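Local coordinates for protein tRNA (cytosine(38)-C(5))-methyltransferase (PDB 6FDF) that methylates carbon 5 of cytosine 38 in the anticodon loop of tRNA(Asp), using S-adenosyl-L-methionine as methyl donor, at residues Gly226-Cys240 against Ser255-Phe269. Numbering follows the deposited sequence.
Sequences GHQFDIVKPDSSSCC and SILQMSDHENTHEQF
Two short parallel strands, 231-232 and 256-258, pair in a small three-stranded sheet apart from the large seven-stranded sheet of the Rossmann-like catalytic domain, consistent with the small target-recognition domain of C5-methyltransferases; side chains extend the contact beyond both ends of the ladder. Three nearly straight backbone bonds set the register: Ile256 N to Asp230 O, Val232 N to Ile256 O, and Gln258 N to Val232 O. At one end Ser255 OG plays both roles, donating to the anti lone pair of Asp230 OD2 at 2.6 Å and accepting from Cys240 N at 2.8 Å, while a water joins Cys240 O to Ser255 N. Ile256 has CG1 between its backbone N and carbonyl carbon (chi1 53°), which carries CD1 over the Phe229 ring face, 3.7 Å from the centroid, a CH-pi contact. Ile231 CG2 rests on Gln258 CB at 3.7 Å, and Ile231 CD1 reaches Thr265 CG2 and Phe269 CD2 of helix 265-272. Phe269 CZ also meets Gly226 C at 3.5 Å, its ring oblique to that of His227 (planes at 50°). The extended Gln258 ties strand to helix: OE1 accepts from Thr265 OG1 at 2.7 Å in the carbonyl plane, and NE2 donates in plane to His262 O but from above the Ser260 carbonyl. Lys233 runs alongside, its NZ weakly bonded to Thr265 OG1. Strand 256-258 lies between 231-232 and antiparallel 278-279, and helix 219-225 packs against Phe229.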
loop_
_atom_site.group_PDB
_atom_site.type_symbol
_atom_site.label_atom_id
_atom_site.label_comp_id
_atom_site.label_asym_id
_atom_site.label_seq_id
_atom_site.Cartn_x
_atom_site.Cartn_y
_atom_site.Cartn_z
ATOM N N GLY A 226 22.912 6.911 -14.339
ATOM C CA GLY A 226 23.289 6.171 -13.142
ATOM C C GLY A 226 23.490 7.025 -11.905
ATOM O O GLY A 226 23.259 6.560 -10.786
ATOM N N HIS A 227 23.901 8.284 -12.078
ATOM C CA HIS A 227 24.084 9.153 -10.917
ATOM C C HIS A 227 22.773 9.448 -10.194
ATOM O O HIS A 227 22.803 9.911 -9.050
ATOM C CB HIS A 227 24.772 10.456 -11.332
ATOM C CG HIS A 227 26.201 10.276 -11.746
ATOM N ND1 HIS A 227 26.602 10.284 -13.065
ATOM C CD2 HIS A 227 27.321 10.066 -11.014
ATOM C CE1 HIS A 227 27.908 10.097 -13.127
ATOM N NE2 HIS A 227 28.369 9.961 -11.896
ATOM N N GLN A 228 21.625 9.190 -10.828
ATOM C CA GLN A 228 20.338 9.436 -10.191
ATOM C C GLN A 228 19.868 8.288 -9.299
ATOM O O GLN A 228 18.899 8.466 -8.550
ATOM C CB GLN A 228 19.277 9.744 -11.253
ATOM C CG GLN A 228 19.242 11.213 -11.659
ATOM C CD GLN A 228 19.734 11.463 -13.069
ATOM O OE1 GLN A 228 20.873 11.148 -13.408
ATOM N NE2 GLN A 228 18.876 12.047 -13.896
ATOM N N PHE A 229 20.491 7.114 -9.381
ATOM C CA PHE A 229 20.096 6.007 -8.517
ATOM C C PHE A 229 20.446 6.301 -7.064
ATOM O O PHE A 229 21.488 6.890 -6.766
ATOM C CB PHE A 229 20.792 4.709 -8.933
ATOM C CG PHE A 229 20.153 4.010 -10.100
ATOM C CD1 PHE A 229 18.886 3.464 -9.989
ATOM C CD2 PHE A 229 20.849 3.848 -11.290
ATOM C CE1 PHE A 229 18.301 2.798 -11.063
ATOM C CE2 PHE A 229 20.276 3.185 -12.362
ATOM C CZ PHE A 229 18.998 2.654 -12.243
ATOM N N ASP A 230 19.578 5.857 -6.159
ATOM C CA ASP A 230 19.926 5.713 -4.750
ATOM C C ASP A 230 20.407 4.285 -4.532
ATOM O O ASP A 230 19.647 3.333 -4.745
ATOM C CB ASP A 230 18.731 6.021 -3.849
ATOM C CG ASP A 230 19.052 5.843 -2.374
ATOM O OD1 ASP A 230 19.828 6.656 -1.834
ATOM O OD2 ASP A 230 18.530 4.890 -1.754
ATOM N N ILE A 231 21.667 4.134 -4.122
ATOM C CA ILE A 231 22.284 2.824 -3.959
ATOM C C ILE A 231 22.318 2.482 -2.477
ATOM O O ILE A 231 22.810 3.274 -1.662
ATOM C CB ILE A 231 23.700 2.797 -4.561
ATOM C CG1 ILE A 231 23.648 3.098 -6.062
ATOM C CG2 ILE A 231 24.366 1.450 -4.302
ATOM C CD1 ILE A 231 25.013 3.278 -6.696
ATOM N N VAL A 232 21.834 1.289 -2.132
ATOM C CA VAL A 232 21.883 0.804 -0.759
ATOM C C VAL A 232 22.656 -0.511 -0.735
ATOM O O VAL A 232 22.859 -1.165 -1.760
ATOM C CB VAL A 232 20.478 0.623 -0.141
ATOM C CG1 VAL A 232 19.698 1.940 -0.159
ATOM C CG2 VAL A 232 19.699 -0.479 -0.857
ATOM N N LYS A 233 23.109 -0.878 0.458
ATOM C CA LYS A 233 23.843 -2.108 0.696
ATOM C C LYS A 233 23.063 -2.985 1.668
ATOM O O LYS A 233 22.100 -2.522 2.293
ATOM C CB LYS A 233 25.246 -1.798 1.243
ATOM C CG LYS A 233 26.189 -1.231 0.180
ATOM C CD LYS A 233 27.527 -0.760 0.761
ATOM C CE LYS A 233 27.547 0.756 0.893
ATOM N NZ LYS A 233 28.917 1.302 1.103
ATOM N N PRO A 234 23.398 -4.277 1.766
ATOM C CA PRO A 234 22.673 -5.146 2.710
ATOM C C PRO A 234 22.617 -4.610 4.130
ATOM O O PRO A 234 21.633 -4.863 4.835
ATOM C CB PRO A 234 23.454 -6.465 2.633
ATOM C CG PRO A 234 24.002 -6.474 1.246
ATOM C CD PRO A 234 24.354 -5.043 0.943
ATOM N N ASP A 235 23.632 -3.874 4.577
ATOM C CA ASP A 235 23.617 -3.345 5.934
ATOM C C ASP A 235 22.861 -2.027 6.060
ATOM O O ASP A 235 22.819 -1.470 7.162
ATOM C CB ASP A 235 25.049 -3.173 6.457
ATOM C CG ASP A 235 25.809 -2.074 5.737
ATOM O OD1 ASP A 235 25.445 -1.742 4.590
ATOM O OD2 ASP A 235 26.782 -1.546 6.319
ATOM N N SER A 236 22.264 -1.519 4.979
ATOM C CA SER A 236 21.515 -0.272 5.062
ATOM C C SER A 236 20.266 -0.443 5.919
ATOM O O SER A 236 19.629 -1.500 5.932
ATOM C CB SER A 236 21.120 0.213 3.666
ATOM O OG SER A 236 22.274 0.484 2.888
ATOM N N SER A 237 19.892 0.631 6.610
ATOM C CA SER A 237 18.706 0.637 7.453
ATOM C C SER A 237 17.500 1.280 6.778
ATOM O O SER A 237 16.458 1.439 7.422
ATOM C CB SER A 237 19.004 1.345 8.779
ATOM O OG SER A 237 19.432 2.673 8.556
ATOM N N SER A 238 17.607 1.653 5.506
ATOM C CA SER A 238 16.430 2.115 4.779
ATOM C C SER A 238 16.679 1.991 3.283
ATOM O O SER A 238 17.799 1.733 2.831
ATOM C CB SER A 238 16.058 3.558 5.143
ATOM O OG SER A 238 14.743 3.863 4.689
ATOM N N CYS A 239 15.608 2.195 2.524
ATOM C CA CYS A 239 15.675 2.316 1.076
ATOM C C CYS A 239 14.481 3.151 0.638
ATOM O O CYS A 239 13.556 3.406 1.414
ATOM C CB CYS A 239 15.695 0.944 0.380
ATOM S SG CYS A 239 14.247 -0.126 0.624
ATOM N N CYS A 240 14.511 3.577 -0.619
ATOM C CA CYS A 240 13.559 4.575 -1.077
ATOM C C CYS A 240 12.221 3.943 -1.450
ATOM O O CYS A 240 12.060 2.722 -1.535
ATOM C CB CYS A 240 14.136 5.362 -2.250
ATOM S SG CYS A 240 15.449 6.518 -1.751
ATOM N N SER A 255 15.207 2.345 -4.709
ATOM C CA SER A 255 16.649 2.167 -4.622
ATOM C C SER A 255 17.076 0.884 -5.327
ATOM O O SER A 255 16.262 0.006 -5.619
ATOM C CB SER A 255 17.095 2.107 -3.162
ATOM O OG SER A 255 16.650 3.239 -2.436
ATOM N N ILE A 256 18.376 0.783 -5.595
ATOM C CA ILE A 256 18.970 -0.436 -6.122
ATOM C C ILE A 256 20.035 -0.906 -5.139
ATOM O O ILE A 256 20.479 -0.159 -4.264
ATOM C CB ILE A 256 19.562 -0.254 -7.535
ATOM C CG1 ILE A 256 20.531 0.927 -7.582
ATOM C CG2 ILE A 256 18.432 -0.049 -8.559
ATOM C CD1 ILE A 256 21.298 1.039 -8.884
ATOM N N LEU A 257 20.453 -2.157 -5.306
ATOM C CA LEU A 257 21.277 -2.871 -4.333
ATOM C C LEU A 257 22.685 -3.083 -4.874
ATOM O O LEU A 257 22.859 -3.694 -5.935
ATOM C CB LEU A 257 20.651 -4.221 -3.981
ATOM C CG LEU A 257 21.400 -5.013 -2.903
ATOM C CD1 LEU A 257 21.250 -4.349 -1.549
ATOM C CD2 LEU A 257 20.906 -6.454 -2.865
ATOM N N GLN A 258 23.682 -2.604 -4.131
ATOM C CA GLN A 258 25.080 -2.915 -4.407
ATOM C C GLN A 258 25.425 -4.261 -3.783
ATOM O O GLN A 258 25.341 -4.420 -2.560
ATOM C CB GLN A 258 25.996 -1.831 -3.847
ATOM C CG GLN A 258 27.475 -2.209 -3.852
ATOM C CD GLN A 258 28.353 -1.156 -3.194
ATOM O OE1 GLN A 258 28.025 0.030 -3.185
ATOM N NE2 GLN A 258 29.483 -1.588 -2.643
ATOM N N MET A 259 25.814 -5.227 -4.615
ATOM C CA MET A 259 26.237 -6.532 -4.117
ATOM C C MET A 259 27.739 -6.637 -3.886
ATOM O O MET A 259 28.179 -7.564 -3.193
ATOM C CB MET A 259 25.789 -7.635 -5.078
ATOM C CG MET A 259 24.275 -7.779 -5.169
ATOM S SD MET A 259 23.726 -9.296 -5.984
ATOM C CE MET A 259 24.090 -8.926 -7.696
ATOM N N SER A 260 28.537 -5.733 -4.449
ATOM C CA SER A 260 29.969 -5.767 -4.199
ATOM C C SER A 260 30.281 -5.232 -2.799
ATOM O O SER A 260 29.432 -4.652 -2.119
ATOM C CB SER A 260 30.710 -4.965 -5.266
ATOM O OG SER A 260 30.574 -3.574 -5.024
ATOM N N ASP A 261 31.528 -5.427 -2.375
ATOM C CA ASP A 261 31.950 -5.077 -1.026
ATOM C C ASP A 261 32.586 -3.695 -0.930
ATOM O O ASP A 261 33.069 -3.334 0.149
ATOM C CB ASP A 261 32.931 -6.125 -0.489
ATOM C CG ASP A 261 34.206 -6.199 -1.301
ATOM O OD1 ASP A 261 34.125 -6.160 -2.546
ATOM O OD2 ASP A 261 35.293 -6.297 -0.693
ATOM N N HIS A 262 32.616 -2.929 -2.021
ATOM C CA HIS A 262 33.252 -1.614 -2.001
ATOM C C HIS A 262 32.657 -0.747 -0.897
ATOM O O HIS A 262 31.439 -0.576 -0.813
ATOM C CB HIS A 262 33.095 -0.915 -3.353
ATOM C CG HIS A 262 33.727 -1.646 -4.497
ATOM N ND1 HIS A 262 33.058 -2.601 -5.230
ATOM C CD2 HIS A 262 34.966 -1.558 -5.036
ATOM C CE1 HIS A 262 33.858 -3.073 -6.170
ATOM N NE2 HIS A 262 35.021 -2.454 -6.075
ATOM N N GLU A 263 33.526 -0.207 -0.038
ATOM C CA GLU A 263 33.051 0.673 1.024
ATOM C C GLU A 263 32.689 2.055 0.493
ATOM O O GLU A 263 31.705 2.656 0.942
ATOM C CB GLU A 263 34.104 0.781 2.130
ATOM C CG GLU A 263 34.477 -0.553 2.761
ATOM C CD GLU A 263 35.492 -0.410 3.881
ATOM O OE1 GLU A 263 35.508 0.651 4.539
ATOM O OE2 GLU A 263 36.274 -1.358 4.101
ATOM N N ASN A 264 33.453 2.565 -0.473
ATOM C CA ASN A 264 33.269 3.922 -0.989
ATOM C C ASN A 264 32.531 3.798 -2.322
ATOM O O ASN A 264 33.144 3.667 -3.383
ATOM C CB ASN A 264 34.604 4.653 -1.144
ATOM C CG ASN A 264 34.431 6.144 -1.396
ATOM O OD1 ASN A 264 33.431 6.583 -1.969
ATOM N ND2 ASN A 264 35.415 6.932 -0.972
ATOM N N THR A 265 31.199 3.851 -2.249
ATOM C CA THR A 265 30.370 3.573 -3.420
ATOM C C THR A 265 30.540 4.648 -4.486
ATOM O O THR A 265 30.706 4.331 -5.671
ATOM C CB THR A 265 28.906 3.456 -3.000
ATOM O OG1 THR A 265 28.754 2.343 -2.111
ATOM C CG2 THR A 265 27.988 3.261 -4.219
ATOM N N HIS A 266 30.526 5.923 -4.083
ATOM C CA HIS A 266 30.652 7.005 -5.057
ATOM C C HIS A 266 31.999 6.961 -5.763
ATOM O O HIS A 266 32.076 7.159 -6.981
ATOM C CB HIS A 266 30.458 8.364 -4.387
ATOM C CG HIS A 266 30.649 9.517 -5.322
ATOM N ND1 HIS A 266 31.732 10.366 -5.248
ATOM C CD2 HIS A 266 29.904 9.949 -6.368
ATOM C CE1 HIS A 266 31.643 11.276 -6.201
ATOM N NE2 HIS A 266 30.542 11.047 -6.895
ATOM N N GLU A 267 33.079 6.725 -5.010
ATOM C CA GLU A 267 34.397 6.641 -5.621
ATOM C C GLU A 267 34.464 5.501 -6.626
ATOM O O GLU A 267 34.984 5.671 -7.736
ATOM C CB GLU A 267 35.457 6.467 -4.532
ATOM C CG GLU A 267 36.891 6.568 -4.993
ATOM C CD GLU A 267 37.865 6.395 -3.841
ATOM O OE1 GLU A 267 37.971 5.259 -3.329
ATOM O OE2 GLU A 267 38.519 7.385 -3.448
ATOM N N GLN A 268 33.938 4.329 -6.263
ATOM C CA GLN A 268 33.969 3.207 -7.191
ATOM C C GLN A 268 33.059 3.453 -8.389
ATOM O O GLN A 268 33.347 2.976 -9.492
ATOM C CB GLN A 268 33.568 1.915 -6.473
ATOM C CG GLN A 268 33.530 0.687 -7.374
ATOM C CD GLN A 268 34.851 0.429 -8.085
ATOM O OE1 GLN A 268 34.872 0.033 -9.250
ATOM N NE2 GLN A 268 35.960 0.625 -7.378
ATOM N N PHE A 269 31.975 4.206 -8.195
ATOM C CA PHE A 269 31.049 4.457 -9.296
ATOM C C PHE A 269 31.756 5.141 -10.461
ATOM O O PHE A 269 31.539 4.783 -11.624
ATOM C CB PHE A 269 29.866 5.293 -8.811
ATOM C CG PHE A 269 28.702 5.310 -9.770
ATOM C CD1 PHE A 269 28.684 6.189 -10.845
ATOM C CD2 PHE A 269 27.637 4.444 -9.600
ATOM C CE1 PHE A 269 27.619 6.207 -11.735
ATOM C CE2 PHE A 269 26.563 4.454 -10.488
ATOM C CZ PHE A 269 26.559 5.342 -11.556
HETATM O O HOH W 1 13.956 1.076 -2.636
#